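Local coordinates for STM4351 (Salmonella enterica, PDB 2Y7I), which binds arginine with high specificity as a periplasmic solute-binding protein, probably delivering it to a membrane transport system, at residues A103-A108 against I176-A181; D109-K114 against Q131-P136; V115-G120 against G156-V161. One frame throughout, in Å; residues are numbered along the deposited sequence. Where two conformers were deposited one is given.

Contact 1: residues A103-A108 against I176-A181; sequences AYHTFA and IMDERA. With GOL (glycerol), chain H.
Met-177 and Phe-107 make the tight part of this loop-to-loop contact, while His-105, Asp-178 and a glycerol make its looser, solvent-facing side. The Met-177 chain leaves with CG anti to the backbone N (chi1 -164°) and bends only at chi3 (76°). That bend lays Met-177 CE over the centre of one face of the Phe-107 ring, 4.3 Å above the plane, an apolar, CH-pi-like contact of the methyl, while SD rests 3.8 Å from Tyr-104 CB. At the ring's edge, near its plane, comes the extended side chain of Glu-179, whose CD lies 3.4 Å from Phe-107 CD2; the two side chains cross at about a right angle, with the carboxylate plane steeply tilted against the ring. Val-97 and Leu-127 add to the apolar surroundings of Phe-107.

One backbone bond and one to a side chain hold the loops together. Glu-179 N donates to His-105 O at 2.9 Å, nearly along the C=O axis, and Phe-107 N donates to Glu-179 OE1 at 2.9 Å, meeting it from above the carboxylate plane. A water donates to the same OE1 and accepts from Ala-108 N.

On the looser side, His-105 ND1 reaches Asp-178 OD2 at 3.2 Å with a bent N-H angle of 136°. Glycerol, probably from the crystallisation liquor, bridges the loops there: its O3 donates to Tyr-104 O and accepts from Asp-178 N. Two donors on Glu-179 OE1 would be expected to favour the charged form, whereas the oblique His-105 to Asp-178 pair probably contributes less.

Contact 2: residues D109-K114 against Q131-P136; sequences DLKGKK and QQAITP
With CG1 anti to its carbonyl carbon (chi1 -55°) and CD1 extended beyond it (chi2 172°), Ile-134 sends its long branch to Leu-110, and CD1 stops 3.8 Å from Leu-110 CB. The other branch, CG2, is anti to the backbone N and lies 3.5 Å from Lys-113 O. Lys-111, whose CG is also anti to N, lays the root of its extended chain against a methyl, with CG 3.8 Å from Ala-133 CB.

Two turns face each other here: a type II turn from Leu-110 to Lys-113, with Gly-112 at a positive phi of 79°, and a type I turn from Gln-131 to Ile-134. They are joined by Gly-112 N, which donates to Ala-133 O at 2.8 Å from above the carbonyl plane. Next along the pairing, Thr-135 N meets Lys-113 O at 2.9 Å, nearly along the C=O axis, and Lys-114 pairs with Thr-135 as the first parallel bridge of strands 114-118 and 135-139. Helix 122-130 connects these neighbouring strands, so the contact closes the far end of a beta-alpha-beta crossover. The Lys-114 CA-H also points at Thr-135 O.

Polar gripping is thus left to the main chain, and the lysines contribute hydrocarbon and backbone rather than salt bridges across this pairing.

Contact 3: residues V115-G120 against G156-V161; sequences VGLENG and GVFGDV. With ARG (arginine), chain C.
Glycines occupy a place in both of the paired positions of this parallel strand contact: Gly-156 lies opposite Val-115, and Gly-116 opposite Val-157. The backbones come close, with CA atoms 4.5 Å apart between Gly-116 and Val-157. Gly-116 uses both its polar atoms across the gap. Its N donates to Gly-156 O at 2.9 Å from above the carbonyl plane, and its O accepts from Phe-158 N at 2.9 Å, almost along the C=O axis. Val-157 CA adds a CA-H...O contact to the same oxygen. Alongside this ladder Val-115 CG1, anti to its backbone N, touches Phe-158 CB at 3.7 Å.

Beyond it the strands diverge, the CA spacing rising to 5.4 Å between Leu-117 and Phe-158. Leu-117, its CG in the crowded position between N and carbonyl carbon, brings CD2 to the edge of the Phe-158 ring.

The strand ends open onto the bound arginine. Glu-118 OE1 takes a hydrogen bond from the ligand's NH1 at 2.8 Å, and Asp-160 OD2 one from its amino N at 2.8 Å; together with Glu-20, these carboxylates probably help balance the ligand's positive groups. Thr-15 OG1 bonds Glu-118 OE2, while Asp-160 OD2 is also bonded to Tyr-16 OH and His-123 NE2.

Strand 135-139 flanks 114-118 and strand 95-100 flanks 156-160; helix 122-130 packs on Val-115, Leu-117 and Phe-158, and helix 142-150 on Val-157.

How the contacts relate
Contact 3 is the buried one, whereas contacts 1 and 2 are only partly buried and lie farther from the chain's centre, away from the annotated sites. Contacts 2 and 3 share strand 114-118, and a probable hydrogen bond from Val-115 N to Thr-135 O carries the pairing from one to the other. Contact 1 has no strand pairing between its loops, but its Phe-107 touches Ile-134 of contact 2 and Phe-158 of contact 3, joining all three through apolar packing. The chemistry changes accordingly: mixed backbone and carboxylate bonds in contact 1, backbone bonds alone in contact 2, and a buried backbone ladder in contact 3 whose ends carry carboxylates to arginine.

Contact 1: residues A103-A108 against I176-A181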
# COMPACT_ATOMS: atom_id res chain seq x y z
N ALA A 103 -26.66 -24.15 10.72
CA ALA A 103 -27.32 -24.20 12.03
C ALA A 103 -27.91 -22.86 12.49
O ALA A 103 -28.89 -22.84 13.26
CB ALA A 103 -26.38 -24.79 13.10
N TYR A 104 -27.30 -21.76 12.04
CA TYR A 104 -27.70 -20.40 12.41
C TYR A 104 -27.54 -19.51 11.17
O TYR A 104 -26.62 -19.72 10.36
CB TYR A 104 -26.87 -19.85 13.60
CG TYR A 104 -27.04 -20.69 14.87
CD1 TYR A 104 -28.15 -20.52 15.70
CD2 TYR A 104 -26.11 -21.69 15.19
CE1 TYR A 104 -28.32 -21.32 16.85
CE2 TYR A 104 -26.27 -22.47 16.32
CZ TYR A 104 -27.38 -22.29 17.14
OH TYR A 104 -27.55 -23.07 18.25
N HIS A 105 -28.44 -18.54 11.03
CA HIS A 105 -28.36 -17.56 9.95
C HIS A 105 -28.11 -16.15 10.50
O HIS A 105 -27.40 -15.35 9.88
CB HIS A 105 -29.66 -17.54 9.13
CG HIS A 105 -29.84 -18.74 8.25
ND1 HIS A 105 -29.67 -18.70 6.89
CD2 HIS A 105 -30.18 -20.02 8.55
CE1 HIS A 105 -29.90 -19.89 6.37
NE2 HIS A 105 -30.21 -20.71 7.36
N THR A 106 -28.71 -15.85 11.65
CA THR A 106 -28.70 -14.49 12.17
C THR A 106 -28.35 -14.45 13.65
O THR A 106 -28.43 -15.48 14.36
CB THR A 106 -30.10 -13.80 12.03
OG1 THR A 106 -31.03 -14.44 12.92
CG2 THR A 106 -30.64 -13.87 10.61
N PHE A 107 -27.98 -13.27 14.12
CA PHE A 107 -27.79 -13.05 15.55
C PHE A 107 -29.03 -13.39 16.38
O PHE A 107 -28.90 -13.97 17.47
CB PHE A 107 -27.33 -11.61 15.83
CG PHE A 107 -25.87 -11.37 15.50
CD1 PHE A 107 -24.86 -11.98 16.25
CD2 PHE A 107 -25.52 -10.52 14.46
CE1 PHE A 107 -23.52 -11.76 15.95
CE2 PHE A 107 -24.17 -10.29 14.15
CZ PHE A 107 -23.17 -10.92 14.90
N ALA A 108 -30.21 -13.06 15.86
CA ALA A 108 -31.47 -13.44 16.51
C ALA A 108 -31.55 -14.96 16.72
O ALA A 108 -32.01 -15.42 17.77
CB ALA A 108 -32.68 -12.94 15.72
N ILE A 176 -19.33 -19.60 7.74
CA ILE A 176 -19.57 -18.23 8.14
C ILE A 176 -21.09 -18.00 8.11
O ILE A 176 -21.77 -18.31 7.12
CB ILE A 176 -18.86 -17.21 7.20
CG1 ILE A 176 -17.34 -17.23 7.43
CG2 ILE A 176 -19.41 -15.78 7.41
CD1 ILE A 176 -16.52 -16.45 6.36
N MET A 177 -21.60 -17.46 9.21
CA MET A 177 -23.02 -17.18 9.37
C MET A 177 -23.44 -16.04 8.45
O MET A 177 -22.65 -15.12 8.19
CB MET A 177 -23.32 -16.88 10.84
CG MET A 177 -24.79 -16.94 11.20
SD MET A 177 -25.10 -16.58 12.96
CE MET A 177 -24.88 -14.79 12.93
N ASP A 178 -24.67 -16.10 7.95
CA ASP A 178 -25.13 -15.11 6.98
C ASP A 178 -25.06 -13.66 7.50
O ASP A 178 -24.55 -12.78 6.79
CB ASP A 178 -26.52 -15.45 6.43
CG ASP A 178 -26.48 -16.57 5.40
OD1 ASP A 178 -25.38 -16.82 4.85
OD2 ASP A 178 -27.53 -17.19 5.12
N GLU A 179 -25.57 -13.41 8.70
CA GLU A 179 -25.56 -12.04 9.22
C GLU A 179 -24.18 -11.69 9.75
O GLU A 179 -23.66 -12.38 10.62
CB GLU A 179 -26.61 -11.82 10.32
CG GLU A 179 -26.68 -10.35 10.77
CD GLU A 179 -27.68 -10.06 11.87
OE1 GLU A 179 -28.36 -10.99 12.36
OE2 GLU A 179 -27.79 -8.88 12.24
N ARG A 180 -23.61 -10.61 9.21
CA ARG A 180 -22.33 -10.09 9.67
C ARG A 180 -22.54 -8.86 10.55
O ARG A 180 -23.63 -8.29 10.58
CB ARG A 180 -21.46 -9.75 8.47
CG ARG A 180 -21.27 -10.94 7.55
CD ARG A 180 -20.22 -10.70 6.49
NE ARG A 180 -20.05 -11.91 5.69
CZ ARG A 180 -18.97 -12.18 4.96
NH1 ARG A 180 -17.95 -11.32 4.91
NH2 ARG A 180 -18.92 -13.30 4.26
N ALA A 181 -21.48 -8.47 11.26
CA ALA A 181 -21.51 -7.28 12.11
C ALA A 181 -20.57 -6.24 11.52
O ALA A 181 -19.39 -6.53 11.29
CB ALA A 181 -21.09 -7.63 13.53
C1 GOL H . -25.33 -21.39 8.08
O1 GOL H . -23.98 -21.48 8.33
C2 GOL H . -25.45 -20.88 6.67
O2 GOL H . -26.65 -21.44 6.08
C3 GOL H . -25.54 -19.38 6.72
O3 GOL H . -25.73 -18.87 8.05
O HOH W 1 -30.48 -10.74 14.04

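Contact 2: residues D109-K114 against Q131-P136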
# COMPACT_ATOMS: atom_id res chain seq x y z
N ASP A 109 -31.08 -15.73 15.73
CA ASP A 109 -31.08 -17.19 15.83
C ASP A 109 -30.20 -17.69 16.98
O ASP A 109 -30.41 -18.79 17.49
CB ASP A 109 -30.60 -17.84 14.52
CG ASP A 109 -31.53 -17.61 13.35
OD1 ASP A 109 -32.75 -17.38 13.56
OD2 ASP A 109 -31.03 -17.66 12.21
N LEU A 110 -29.22 -16.89 17.37
CA LEU A 110 -28.31 -17.25 18.45
C LEU A 110 -28.81 -16.87 19.85
O LEU A 110 -28.07 -16.99 20.83
CB LEU A 110 -26.91 -16.66 18.18
CG LEU A 110 -26.13 -17.42 17.10
CD1 LEU A 110 -25.01 -16.55 16.55
CD2 LEU A 110 -25.57 -18.70 17.69
N LYS A 111 -30.06 -16.43 19.94
CA LYS A 111 -30.65 -16.04 21.23
C LYS A 111 -30.46 -17.15 22.28
O LYS A 111 -30.84 -18.30 22.04
CB LYS A 111 -32.13 -15.68 21.07
CG LYS A 111 -32.75 -14.97 22.28
CD LYS A 111 -34.27 -14.87 22.18
CE LYS A 111 -34.87 -14.40 23.50
NZ LYS A 111 -36.37 -14.50 23.50
N GLY A 112 -29.87 -16.81 23.42
CA GLY A 112 -29.69 -17.77 24.52
C GLY A 112 -28.53 -18.74 24.34
O GLY A 112 -28.36 -19.67 25.12
N LYS A 113 -27.72 -18.51 23.31
CA LYS A 113 -26.65 -19.45 22.98
C LYS A 113 -25.30 -18.86 23.34
O LYS A 113 -25.18 -17.66 23.62
CB LYS A 113 -26.71 -19.85 21.49
CG LYS A 113 -28.07 -20.41 21.01
CD LYS A 113 -28.42 -21.76 21.65
CE LYS A 113 -29.76 -22.27 21.13
NZ LYS A 113 -30.17 -23.51 21.83
N LYS A 114 -24.28 -19.72 23.35
CA LYS A 114 -22.93 -19.34 23.72
C LYS A 114 -22.08 -19.08 22.49
O LYS A 114 -21.98 -19.94 21.60
CB LYS A 114 -22.27 -20.43 24.59
CG LYS A 114 -22.87 -20.57 25.99
CD LYS A 114 -22.21 -21.70 26.77
CE LYS A 114 -22.59 -21.63 28.24
NZ LYS A 114 -21.83 -22.60 29.09
N GLN A 131 -25.56 -7.22 21.23
CA GLN A 131 -26.21 -8.52 21.10
C GLN A 131 -26.37 -9.18 22.47
O GLN A 131 -25.87 -10.29 22.70
CB GLN A 131 -25.44 -9.43 20.14
CG GLN A 131 -25.29 -8.90 18.72
CD GLN A 131 -26.60 -8.81 17.95
OE1 GLN A 131 -27.62 -9.40 18.34
NE2 GLN A 131 -26.58 -8.09 16.84
N GLN A 132 -27.10 -8.52 23.35
CA GLN A 132 -27.17 -8.91 24.75
C GLN A 132 -27.94 -10.19 25.05
O GLN A 132 -27.82 -10.73 26.15
CB GLN A 132 -27.68 -7.75 25.60
CG GLN A 132 -26.79 -6.52 25.46
CD GLN A 132 -27.14 -5.41 26.43
OE1 GLN A 132 -28.18 -5.45 27.08
NE2 GLN A 132 -26.26 -4.42 26.54
N ALA A 133 -28.71 -10.68 24.08
CA ALA A 133 -29.44 -11.94 24.25
C ALA A 133 -28.53 -13.15 23.99
O ALA A 133 -28.93 -14.30 24.21
CB ALA A 133 -30.68 -11.98 23.35
N ILE A 134 -27.32 -12.88 23.49
CA ILE A 134 -26.31 -13.91 23.26
C ILE A 134 -25.32 -13.90 24.42
O ILE A 134 -24.92 -12.83 24.89
CB ILE A 134 -25.55 -13.69 21.93
CG1 ILE A 134 -26.54 -13.59 20.75
CG2 ILE A 134 -24.55 -14.83 21.71
CD1 ILE A 134 -25.89 -13.19 19.43
N THR A 135 -24.95 -15.08 24.89
CA THR A 135 -23.96 -15.21 25.95
C THR A 135 -22.56 -15.20 25.36
O THR A 135 -22.19 -16.12 24.61
CB THR A 135 -24.16 -16.49 26.78
OG1 THR A 135 -25.43 -16.46 27.42
CG2 THR A 135 -23.05 -16.61 27.86
N PRO A 136 -21.78 -14.16 25.68
CA PRO A 136 -20.41 -14.12 25.19
C PRO A 136 -19.51 -14.92 26.12
O PRO A 136 -19.66 -14.86 27.36
CB PRO A 136 -20.06 -12.63 25.22
CG PRO A 136 -20.97 -12.03 26.29
CD PRO A 136 -22.09 -13.01 26.55

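Contact 3: residues V115-G120 against G156-V161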
# COMPACT_ATOMS: atom_id res chain seq x y z
N VAL A 115 -21.49 -17.89 22.44
CA VAL A 115 -20.58 -17.54 21.36
C VAL A 115 -19.21 -17.13 21.93
O VAL A 115 -19.11 -16.24 22.77
CB VAL A 115 -21.17 -16.44 20.44
CG1 VAL A 115 -20.15 -15.99 19.40
CG2 VAL A 115 -22.41 -16.95 19.74
N GLY A 116 -18.17 -17.82 21.48
CA GLY A 116 -16.81 -17.57 21.95
C GLY A 116 -16.16 -16.42 21.20
O GLY A 116 -16.42 -16.21 20.01
N LEU A 117 -15.30 -15.69 21.89
CA LEU A 117 -14.58 -14.55 21.33
C LEU A 117 -13.38 -14.26 22.21
O LEU A 117 -13.24 -14.84 23.29
CB LEU A 117 -15.49 -13.32 21.18
CG LEU A 117 -16.47 -13.05 22.34
CD1 LEU A 117 -15.78 -12.41 23.55
CD2 LEU A 117 -17.63 -12.19 21.88
N GLU A 118 -12.50 -13.37 21.77
CA GLU A 118 -11.28 -13.08 22.52
C GLU A 118 -11.44 -11.88 23.44
O GLU A 118 -12.05 -10.88 23.06
CB GLU A 118 -10.14 -12.80 21.53
CG GLU A 118 -8.74 -13.12 22.01
CD GLU A 118 -7.76 -13.18 20.84
OE1 GLU A 118 -7.83 -12.27 20.01
OE2 GLU A 118 -6.98 -14.15 20.71
N ASN A 119 -10.90 -11.99 24.66
CA ASN A 119 -10.86 -10.89 25.62
C ASN A 119 -10.15 -9.69 25.02
O ASN A 119 -9.15 -9.85 24.35
CB ASN A 119 -10.10 -11.31 26.88
CG ASN A 119 -10.97 -12.01 27.89
OD1 ASN A 119 -12.07 -11.55 28.19
ND2 ASN A 119 -10.48 -13.13 28.43
N GLY A 120 -10.67 -8.49 25.28
CA GLY A 120 -10.00 -7.25 24.86
C GLY A 120 -10.28 -6.76 23.44
O GLY A 120 -9.77 -5.70 23.03
N GLY A 156 -21.09 -20.82 18.53
CA GLY A 156 -20.37 -20.04 17.54
C GLY A 156 -19.07 -19.46 18.07
O GLY A 156 -18.80 -19.51 19.27
N VAL A 157 -18.27 -18.94 17.16
CA VAL A 157 -17.06 -18.19 17.48
C VAL A 157 -17.12 -16.95 16.60
O VAL A 157 -17.41 -17.05 15.42
CB VAL A 157 -15.76 -19.01 17.26
CG1 VAL A 157 -14.51 -18.10 17.36
CG2 VAL A 157 -15.64 -20.15 18.31
N PHE A 158 -16.88 -15.78 17.21
CA PHE A 158 -17.09 -14.48 16.57
C PHE A 158 -15.74 -13.77 16.46
O PHE A 158 -15.06 -13.59 17.47
CB PHE A 158 -18.08 -13.69 17.45
CG PHE A 158 -18.45 -12.32 16.95
CD1 PHE A 158 -18.94 -12.12 15.66
CD2 PHE A 158 -18.39 -11.24 17.82
CE1 PHE A 158 -19.32 -10.84 15.22
CE2 PHE A 158 -18.77 -9.95 17.41
CZ PHE A 158 -19.23 -9.75 16.10
N GLY A 159 -15.36 -13.41 15.23
CA GLY A 159 -14.06 -12.78 14.97
C GLY A 159 -13.93 -12.15 13.59
O GLY A 159 -14.94 -12.00 12.87
N ASP A 160 -12.70 -11.77 13.20
CA ASP A 160 -12.48 -11.15 11.89
C ASP A 160 -12.69 -12.15 10.77
O ASP A 160 -12.32 -13.32 10.90
CB ASP A 160 -11.08 -10.49 11.79
CG ASP A 160 -10.99 -9.18 12.58
OD1 ASP A 160 -11.46 -8.14 12.09
OD2 ASP A 160 -10.46 -9.19 13.70
N VAL A 161 -13.28 -11.69 9.67
CA VAL A 161 -13.60 -12.57 8.55
C VAL A 161 -12.39 -13.33 8.01
O VAL A 161 -12.52 -14.51 7.70
CB VAL A 161 -14.45 -11.86 7.42
CG1 VAL A 161 -13.69 -10.70 6.78
CG2 VAL A 161 -14.93 -12.87 6.39
N ARG C . -9.38 -7.05 15.07
CA ARG C . -9.91 -7.40 16.42
C ARG C . -9.60 -6.28 17.40
O ARG C . -9.93 -6.39 18.59
CB ARG C . -9.30 -8.73 16.93
CG ARG C . -7.76 -8.76 16.93
CD ARG C . -7.20 -10.03 17.57
NE ARG C . -5.78 -10.16 17.25
CZ ARG C . -4.98 -11.14 17.68
NH1 ARG C . -5.45 -12.11 18.47
NH2 ARG C . -3.72 -11.15 17.31
OXT ARG C . -9.00 -5.25 17.04